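Acyl-[acyl-carrier-protein]--UDP-N-acetylglucosamine O-acyltransferase (Helicobacter pylori, PDB 1J2Z) catalyses the transfer of a (3R)-hydroxyacyl chain from acyl carrier protein to UDP-N-acetylglucosamine, the first step of lipid A biosynthesis. Local coordinates at residues A[72-83]-A[96-107]; A[142-153]-A[160-171]. All coordinates share one frame; numbering follows the deposited sequence.

In the fold
The chain winds from its N terminus into a left-handed parallel beta-helix, and both contacts join one coil to the next. Contact 1 comes first: strand 79-82 pairs with strand 104-107, closing a turn through strands 87-88 and 93-94, while the loops 72-78 and 97-103 meet beside the sheet. The chain then passes through strand 124-125 of that same sheet before contact 2 begins. There 142-153 lies against 160-171, eighteen residues on, closing a turn through strand 154-155 and adding a strand pairing to each of two sheets. The contacts follow in series, neither nested nor crossed. The centres of contact 1 and contact 2 are 22 Å apart, and the nearest atoms of the two about 7 Å.

Contact 1 (A[72-83]-A[96-107]); sequences KYKGEYSELIIG and PGTEGGIKKTLI
I81 and L106 meet on the face of the sheet turned away from the helix interior, where their side chains cross at a slant. I81 CB has L106 CD1 3.6 Å away. The branch methyl CG2 comes next, touching the same L106 CD1 at 3.8 Å. The other branch runs through CG1 to CD1, whose nearest neighbour across the contact is the aliphatic K104 CD at 4.3 Å. With CG anti to the backbone N (chi1 -172°) and the next torsion at 69°, L106 brings CD1 against I81. Beneath this pair the strands run parallel, and I81 N donates to T105 O at 2.9 Å, almost straight at 173°. E79 O takes two N-H groups from opposite faces of its carbonyl plane: T105 N at 3.0 Å and the longer G97 N at 3.3 Å. A water bridges the carboxylate of E79 to K103 O. In the adjoining loops T98 CG2 lies 3.9 Å from Y73 CD1, while the T98 hydroxyl is bonded to D122. K72, a substrate-binding residue, stands at the edge of this loop pair near G100. Strand 79-82 sits between strand 49-52 and strand 104-107, whose other neighbour in the sheet is strand 124-125. On the inner face L80 and I82 pack on L64 of strand 63-64, and L80, T105 and I107 on I94 of strand 93-94.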
# COMPACT_ATOMS: atom_id res chain seq x y z
N LYS A 72 -21.11 -8.59 4.81
CA LYS A 72 -22.49 -8.35 5.23
C LYS A 72 -23.32 -7.69 4.13
O LYS A 72 -24.55 -7.82 4.11
CB LYS A 72 -22.51 -7.48 6.49
CG LYS A 72 -23.92 -7.17 7.01
CD LYS A 72 -23.89 -6.30 8.26
CE LYS A 72 -25.30 -6.01 8.75
NZ LYS A 72 -25.32 -5.18 9.99
N TYR A 73 -22.65 -6.99 3.22
CA TYR A 73 -23.35 -6.32 2.12
C TYR A 73 -24.13 -7.32 1.28
O TYR A 73 -23.64 -8.42 0.99
CB TYR A 73 -22.35 -5.58 1.23
CG TYR A 73 -23.01 -4.78 0.14
CD1 TYR A 73 -23.78 -3.65 0.43
CD2 TYR A 73 -22.89 -5.16 -1.20
CE1 TYR A 73 -24.40 -2.92 -0.58
CE2 TYR A 73 -23.51 -4.43 -2.22
CZ TYR A 73 -24.26 -3.32 -1.89
OH TYR A 73 -24.88 -2.60 -2.89
N LYS A 74 -25.33 -6.94 0.87
CA LYS A 74 -26.17 -7.82 0.06
C LYS A 74 -26.89 -7.04 -1.05
O LYS A 74 -28.12 -6.91 -1.02
CB LYS A 74 -27.20 -8.53 0.95
CG LYS A 74 -28.06 -9.55 0.22
CD LYS A 74 -29.09 -10.18 1.15
CE LYS A 74 -29.94 -11.20 0.42
NZ LYS A 74 -30.96 -11.81 1.33
N GLY A 75 -26.13 -6.54 -2.01
CA GLY A 75 -26.71 -5.79 -3.11
C GLY A 75 -27.65 -4.71 -2.63
O GLY A 75 -28.63 -4.37 -3.29
N GLU A 76 -27.34 -4.14 -1.47
CA GLU A 76 -28.15 -3.10 -0.87
C GLU A 76 -28.17 -1.83 -1.71
O GLU A 76 -27.36 -1.64 -2.61
CB GLU A 76 -27.63 -2.77 0.53
CG GLU A 76 -27.17 -3.99 1.30
CD GLU A 76 -26.53 -3.62 2.61
OE1 GLU A 76 -25.72 -2.67 2.62
OE2 GLU A 76 -26.82 -4.27 3.64
N TYR A 77 -29.12 -0.95 -1.38
CA TYR A 77 -29.31 0.32 -2.06
C TYR A 77 -28.58 1.39 -1.23
O TYR A 77 -29.13 1.88 -0.24
CB TYR A 77 -30.80 0.66 -2.12
CG TYR A 77 -31.73 -0.54 -2.20
CD1 TYR A 77 -31.75 -1.50 -1.19
CD2 TYR A 77 -32.59 -0.71 -3.28
CE1 TYR A 77 -32.59 -2.61 -1.25
CE2 TYR A 77 -33.45 -1.81 -3.36
CZ TYR A 77 -33.44 -2.76 -2.34
OH TYR A 77 -34.28 -3.85 -2.40
N SER A 78 -27.36 1.74 -1.63
CA SER A 78 -26.58 2.74 -0.90
C SER A 78 -25.98 3.78 -1.84
O SER A 78 -26.00 3.60 -3.05
CB SER A 78 -25.48 2.07 -0.08
OG SER A 78 -26.02 1.42 1.06
N GLU A 79 -25.41 4.84 -1.27
CA GLU A 79 -24.83 5.90 -2.08
C GLU A 79 -23.43 6.31 -1.67
O GLU A 79 -22.96 6.01 -0.58
CB GLU A 79 -25.71 7.15 -2.01
CG GLU A 79 -27.20 6.92 -2.12
CD GLU A 79 -27.99 8.19 -1.86
OE1 GLU A 79 -28.07 9.05 -2.76
OE2 GLU A 79 -28.51 8.34 -0.74
N LEU A 80 -22.77 7.03 -2.58
CA LEU A 80 -21.44 7.58 -2.34
C LEU A 80 -21.64 9.04 -2.73
O LEU A 80 -22.00 9.33 -3.87
CB LEU A 80 -20.40 6.94 -3.27
CG LEU A 80 -18.93 7.02 -2.82
CD1 LEU A 80 -18.02 6.82 -4.03
CD2 LEU A 80 -18.63 8.36 -2.16
N ILE A 81 -21.44 9.95 -1.79
CA ILE A 81 -21.63 11.37 -2.05
C ILE A 81 -20.35 12.15 -1.80
O ILE A 81 -19.83 12.18 -0.69
CB ILE A 81 -22.78 11.92 -1.17
CG1 ILE A 81 -24.04 11.08 -1.40
CG2 ILE A 81 -23.04 13.39 -1.51
CD1 ILE A 81 -25.14 11.32 -0.38
N ILE A 82 -19.84 12.78 -2.86
CA ILE A 82 -18.60 13.55 -2.78
C ILE A 82 -18.88 15.03 -3.00
O ILE A 82 -19.64 15.41 -3.89
CB ILE A 82 -17.58 13.04 -3.83
CG1 ILE A 82 -17.18 11.60 -3.50
CG2 ILE A 82 -16.34 13.92 -3.85
CD1 ILE A 82 -16.40 10.89 -4.60
N GLY A 83 -18.25 15.86 -2.17
CA GLY A 83 -18.45 17.30 -2.24
C GLY A 83 -17.73 18.05 -3.35
O GLY A 83 -17.35 17.47 -4.37
N PRO A 96 -19.58 2.88 -1.43
CA PRO A 96 -20.77 3.52 -0.88
C PRO A 96 -21.12 2.83 0.43
O PRO A 96 -20.46 1.85 0.81
CB PRO A 96 -21.82 3.30 -1.97
CG PRO A 96 -21.40 2.01 -2.59
CD PRO A 96 -19.90 2.15 -2.67
N GLY A 97 -22.14 3.32 1.13
CA GLY A 97 -22.51 2.74 2.41
C GLY A 97 -23.26 1.42 2.36
O GLY A 97 -23.32 0.78 1.32
N THR A 98 -23.81 1.02 3.51
CA THR A 98 -24.58 -0.22 3.63
C THR A 98 -25.84 0.03 4.46
O THR A 98 -25.96 1.05 5.15
CB THR A 98 -23.78 -1.33 4.35
OG1 THR A 98 -23.43 -0.89 5.67
CG2 THR A 98 -22.51 -1.68 3.58
N GLU A 99 -26.77 -0.91 4.40
CA GLU A 99 -28.02 -0.79 5.14
C GLU A 99 -27.76 -0.85 6.65
O GLU A 99 -28.45 -0.20 7.43
CB GLU A 99 -28.98 -1.91 4.73
CG GLU A 99 -30.29 -1.90 5.49
CD GLU A 99 -31.26 -2.94 4.99
OE1 GLU A 99 -30.90 -4.14 4.99
OE2 GLU A 99 -32.39 -2.57 4.60
N GLY A 100 -26.75 -1.63 7.04
CA GLY A 100 -26.42 -1.75 8.45
C GLY A 100 -25.71 -0.52 8.98
O GLY A 100 -25.68 -0.29 10.19
N GLY A 101 -25.15 0.27 8.07
CA GLY A 101 -24.45 1.48 8.47
C GLY A 101 -25.35 2.69 8.35
O GLY A 101 -26.38 2.76 9.02
N ILE A 102 -24.98 3.65 7.51
CA ILE A 102 -25.79 4.84 7.32
C ILE A 102 -26.25 4.96 5.87
O ILE A 102 -26.63 6.04 5.41
CB ILE A 102 -25.01 6.13 7.70
CG1 ILE A 102 -23.70 6.20 6.91
CG2 ILE A 102 -24.75 6.16 9.20
CD1 ILE A 102 -22.88 7.45 7.20
N LYS A 103 -26.20 3.83 5.16
CA LYS A 103 -26.63 3.75 3.77
C LYS A 103 -25.87 4.69 2.84
O LYS A 103 -26.34 5.00 1.74
CB LYS A 103 -28.13 4.03 3.65
CG LYS A 103 -29.00 3.07 4.46
CD LYS A 103 -30.50 3.36 4.30
CE LYS A 103 -30.97 3.11 2.88
NZ LYS A 103 -32.42 3.40 2.69
N LYS A 104 -24.69 5.14 3.26
CA LYS A 104 -23.90 6.04 2.43
C LYS A 104 -22.49 6.28 2.95
O LYS A 104 -22.18 6.03 4.11
CB LYS A 104 -24.62 7.39 2.31
CG LYS A 104 -24.60 8.20 3.61
CD LYS A 104 -25.36 9.51 3.50
CE LYS A 104 -26.86 9.31 3.64
NZ LYS A 104 -27.22 8.83 5.01
N THR A 105 -21.64 6.75 2.04
CA THR A 105 -20.27 7.12 2.36
C THR A 105 -20.29 8.59 1.94
O THR A 105 -20.70 8.91 0.83
CB THR A 105 -19.25 6.34 1.53
OG1 THR A 105 -19.24 4.98 1.97
CG2 THR A 105 -17.86 6.95 1.67
N LEU A 106 -19.86 9.47 2.84
CA LEU A 106 -19.91 10.89 2.57
C LEU A 106 -18.57 11.60 2.68
O LEU A 106 -17.80 11.35 3.60
CB LEU A 106 -20.91 11.54 3.55
CG LEU A 106 -21.31 13.00 3.40
CD1 LEU A 106 -22.15 13.19 2.13
CD2 LEU A 106 -22.12 13.43 4.62
N ILE A 107 -18.29 12.47 1.72
CA ILE A 107 -17.05 13.23 1.70
C ILE A 107 -17.43 14.68 1.43
O ILE A 107 -18.20 14.97 0.51
CB ILE A 107 -16.09 12.70 0.61
CG1 ILE A 107 -15.63 11.28 0.98
CG2 ILE A 107 -14.87 13.63 0.49
CD1 ILE A 107 -14.74 10.63 -0.06
O HOH W 1 -28.40 6.58 1.12

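Contact 2 (A[142-153]-A[160-171]); sequences EIGDYVNIGGLT and RIAKGCMIAGKS
R160 lies alongside E142, pointing the same way, with R160 CD 3.5 Å from E142 OE1. The guanidinium stands nearly perpendicular to the carboxylate (86°), and a water joins E142 OE1 to R160 NH1; R160 NE pairs with D176, and R160 NH2 with the carbonyl of F247. The I161 side chain points into the helix interior: its N donates to E142 O at 2.7 Å, CG2 rests 3.9 Å from V147 CG1, and CD1 touches both I143 CG1 and I149 CD1 of the coil before. K163 runs beside Y146, whose ring stacks with H128. G164 N bonds to D145 O around the corner, and C165 O accepts from N148 N. I167 repeats the pattern one side on, its N bonded to N148 O at 2.8 Å and its CD1 3.9 Å from I149 CG1; I149 and I167 both hold CG1 anti to the carbonyl carbon (chi1 -54° and -51°), which lays their side chains side by side. In the next corner K170 N meets G151 O at 2.8 Å, while its aliphatic part follows L152. S171 N closes on T153 OG1 at 3.2 Å. Chemically, then, the backbone bonds repeat from coil to coil, the isoleucines stack inside, and E142, R160, D145 and K163 keep their charged ends on the outer side. K170 NZ donates to L152 O of the second subunit, and L152 O here receives K170 NZ of the third, making this corner part of the trimer interface.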
# COMPACT_ATOMS: atom_id res chain seq x y z
N GLU A 142 -15.64 8.20 11.08
CA GLU A 142 -16.04 9.60 11.01
C GLU A 142 -14.82 10.48 11.18
O GLU A 142 -14.09 10.37 12.16
CB GLU A 142 -17.07 9.92 12.10
CG GLU A 142 -18.44 9.28 11.88
CD GLU A 142 -19.35 9.43 13.09
OE1 GLU A 142 -19.15 10.37 13.88
OE2 GLU A 142 -20.28 8.60 13.24
N ILE A 143 -14.60 11.36 10.21
CA ILE A 143 -13.46 12.27 10.24
C ILE A 143 -13.95 13.71 10.13
O ILE A 143 -14.66 14.06 9.19
CB ILE A 143 -12.51 11.95 9.06
CG1 ILE A 143 -11.92 10.55 9.25
CG2 ILE A 143 -11.40 13.00 8.96
CD1 ILE A 143 -11.04 10.08 8.12
N GLY A 144 -13.58 14.54 11.11
CA GLY A 144 -14.01 15.93 11.12
C GLY A 144 -13.27 16.81 10.13
O GLY A 144 -12.48 16.32 9.33
N ASP A 145 -13.53 18.12 10.19
CA ASP A 145 -12.86 19.05 9.28
C ASP A 145 -11.41 19.28 9.70
O ASP A 145 -11.04 19.06 10.86
CB ASP A 145 -13.58 20.40 9.25
CG ASP A 145 -15.02 20.29 8.78
OD1 ASP A 145 -15.34 19.36 8.01
OD2 ASP A 145 -15.84 21.14 9.18
N TYR A 146 -10.60 19.71 8.74
CA TYR A 146 -9.19 20.00 8.99
C TYR A 146 -8.39 18.87 9.64
O TYR A 146 -7.63 19.10 10.58
CB TYR A 146 -9.05 21.26 9.84
CG TYR A 146 -9.72 22.47 9.24
CD1 TYR A 146 -11.05 22.76 9.53
CD2 TYR A 146 -9.04 23.30 8.35
CE1 TYR A 146 -11.69 23.85 8.94
CE2 TYR A 146 -9.67 24.40 7.76
CZ TYR A 146 -11.00 24.66 8.06
OH TYR A 146 -11.64 25.73 7.47
N VAL A 147 -8.58 17.65 9.15
CA VAL A 147 -7.84 16.52 9.68
C VAL A 147 -6.79 16.08 8.67
O VAL A 147 -7.06 15.98 7.46
CB VAL A 147 -8.77 15.33 9.99
CG1 VAL A 147 -7.95 14.08 10.34
CG2 VAL A 147 -9.69 15.68 11.15
N ASN A 148 -5.58 15.84 9.16
CA ASN A 148 -4.49 15.36 8.31
C ASN A 148 -4.10 13.97 8.78
O ASN A 148 -3.88 13.76 9.97
CB ASN A 148 -3.27 16.29 8.39
CG ASN A 148 -3.47 17.58 7.61
OD1 ASN A 148 -2.51 18.29 7.32
ND2 ASN A 148 -4.71 17.89 7.28
N ILE A 149 -4.03 13.03 7.85
CA ILE A 149 -3.64 11.67 8.20
C ILE A 149 -2.44 11.29 7.35
O ILE A 149 -2.52 11.28 6.12
CB ILE A 149 -4.79 10.67 7.96
CG1 ILE A 149 -6.06 11.13 8.68
CG2 ILE A 149 -4.37 9.28 8.45
CD1 ILE A 149 -7.25 10.21 8.51
N GLY A 150 -1.32 10.99 8.01
CA GLY A 150 -0.10 10.62 7.32
C GLY A 150 -0.16 9.32 6.54
O GLY A 150 -0.96 8.43 6.85
N GLY A 151 0.71 9.21 5.55
CA GLY A 151 0.74 8.03 4.70
C GLY A 151 0.85 6.67 5.37
O GLY A 151 1.47 6.52 6.42
N LEU A 152 0.22 5.69 4.73
CA LEU A 152 0.24 4.31 5.19
C LEU A 152 -0.38 4.08 6.57
O LEU A 152 -0.03 3.12 7.26
CB LEU A 152 1.68 3.78 5.17
CG LEU A 152 2.44 4.02 3.86
CD1 LEU A 152 3.84 3.42 3.96
CD2 LEU A 152 1.69 3.39 2.69
N THR A 153 -1.29 4.96 6.98
CA THR A 153 -1.96 4.82 8.27
C THR A 153 -3.26 4.04 8.09
O THR A 153 -3.97 4.22 7.09
CB THR A 153 -2.29 6.20 8.89
OG1 THR A 153 -1.09 6.80 9.38
CG2 THR A 153 -3.28 6.05 10.05
N ARG A 160 -13.58 7.48 15.40
CA ARG A 160 -14.00 8.84 15.10
C ARG A 160 -12.86 9.80 15.38
O ARG A 160 -12.28 9.78 16.46
CB ARG A 160 -15.22 9.23 15.93
CG ARG A 160 -16.46 8.37 15.71
CD ARG A 160 -17.59 8.86 16.61
NE ARG A 160 -17.12 9.04 17.98
CZ ARG A 160 -17.52 10.00 18.80
NH1 ARG A 160 -18.41 10.89 18.39
NH2 ARG A 160 -17.01 10.09 20.02
N ILE A 161 -12.53 10.64 14.40
CA ILE A 161 -11.47 11.62 14.57
C ILE A 161 -12.13 12.99 14.48
O ILE A 161 -12.74 13.32 13.45
CB ILE A 161 -10.40 11.48 13.47
CG1 ILE A 161 -9.80 10.08 13.51
CG2 ILE A 161 -9.31 12.54 13.66
CD1 ILE A 161 -8.96 9.74 12.30
N ALA A 162 -12.03 13.77 15.55
CA ALA A 162 -12.65 15.09 15.59
C ALA A 162 -11.89 16.12 14.77
O ALA A 162 -10.83 15.85 14.22
CB ALA A 162 -12.79 15.55 17.04
N LYS A 163 -12.47 17.32 14.71
CA LYS A 163 -11.91 18.45 13.98
C LYS A 163 -10.48 18.82 14.37
O LYS A 163 -10.09 18.70 15.53
CB LYS A 163 -12.81 19.67 14.17
CG LYS A 163 -12.28 20.96 13.57
CD LYS A 163 -13.18 22.13 13.98
CE LYS A 163 -12.77 23.43 13.29
NZ LYS A 163 -13.63 24.57 13.72
N GLY A 164 -9.72 19.28 13.38
CA GLY A 164 -8.35 19.72 13.60
C GLY A 164 -7.31 18.75 14.10
O GLY A 164 -6.30 19.17 14.65
N CYS A 165 -7.52 17.45 13.89
CA CYS A 165 -6.54 16.47 14.35
C CYS A 165 -5.48 16.13 13.32
O CYS A 165 -5.68 16.27 12.11
CB CYS A 165 -7.24 15.17 14.77
SG CYS A 165 -8.16 15.29 16.31
N MET A 166 -4.33 15.68 13.82
CA MET A 166 -3.24 15.28 12.95
C MET A 166 -2.82 13.88 13.35
O MET A 166 -2.55 13.62 14.51
CB MET A 166 -2.05 16.24 13.09
CG MET A 166 -0.90 15.92 12.14
SD MET A 166 0.42 17.15 12.21
CE MET A 166 -0.28 18.45 11.18
N ILE A 167 -2.78 12.98 12.37
CA ILE A 167 -2.38 11.60 12.64
C ILE A 167 -1.11 11.30 11.85
O ILE A 167 -1.09 11.39 10.62
CB ILE A 167 -3.48 10.62 12.21
CG1 ILE A 167 -4.81 11.04 12.81
CG2 ILE A 167 -3.13 9.21 12.69
CD1 ILE A 167 -5.94 10.14 12.45
N ALA A 168 -0.05 10.95 12.57
CA ALA A 168 1.24 10.63 11.94
C ALA A 168 1.14 9.43 11.01
O ALA A 168 0.28 8.57 11.18
CB ALA A 168 2.29 10.38 13.01
N GLY A 169 2.03 9.37 10.03
CA GLY A 169 2.03 8.26 9.10
C GLY A 169 2.34 6.93 9.76
O GLY A 169 2.88 6.90 10.87
N LYS A 170 2.01 5.84 9.08
CA LYS A 170 2.26 4.49 9.59
C LYS A 170 1.63 4.18 10.95
O LYS A 170 2.12 3.32 11.68
CB LYS A 170 3.76 4.21 9.65
CG LYS A 170 4.35 3.77 8.32
CD LYS A 170 5.81 3.40 8.46
CE LYS A 170 6.31 2.66 7.23
NZ LYS A 170 5.65 1.33 7.09
N SER A 171 0.55 4.87 11.29
CA SER A 171 -0.11 4.62 12.56
C SER A 171 -1.25 3.63 12.36
O SER A 171 -1.70 3.40 11.23
CB SER A 171 -0.68 5.91 13.15
OG SER A 171 0.32 6.89 13.32
O HOH W 2 -20.57 10.54 16.35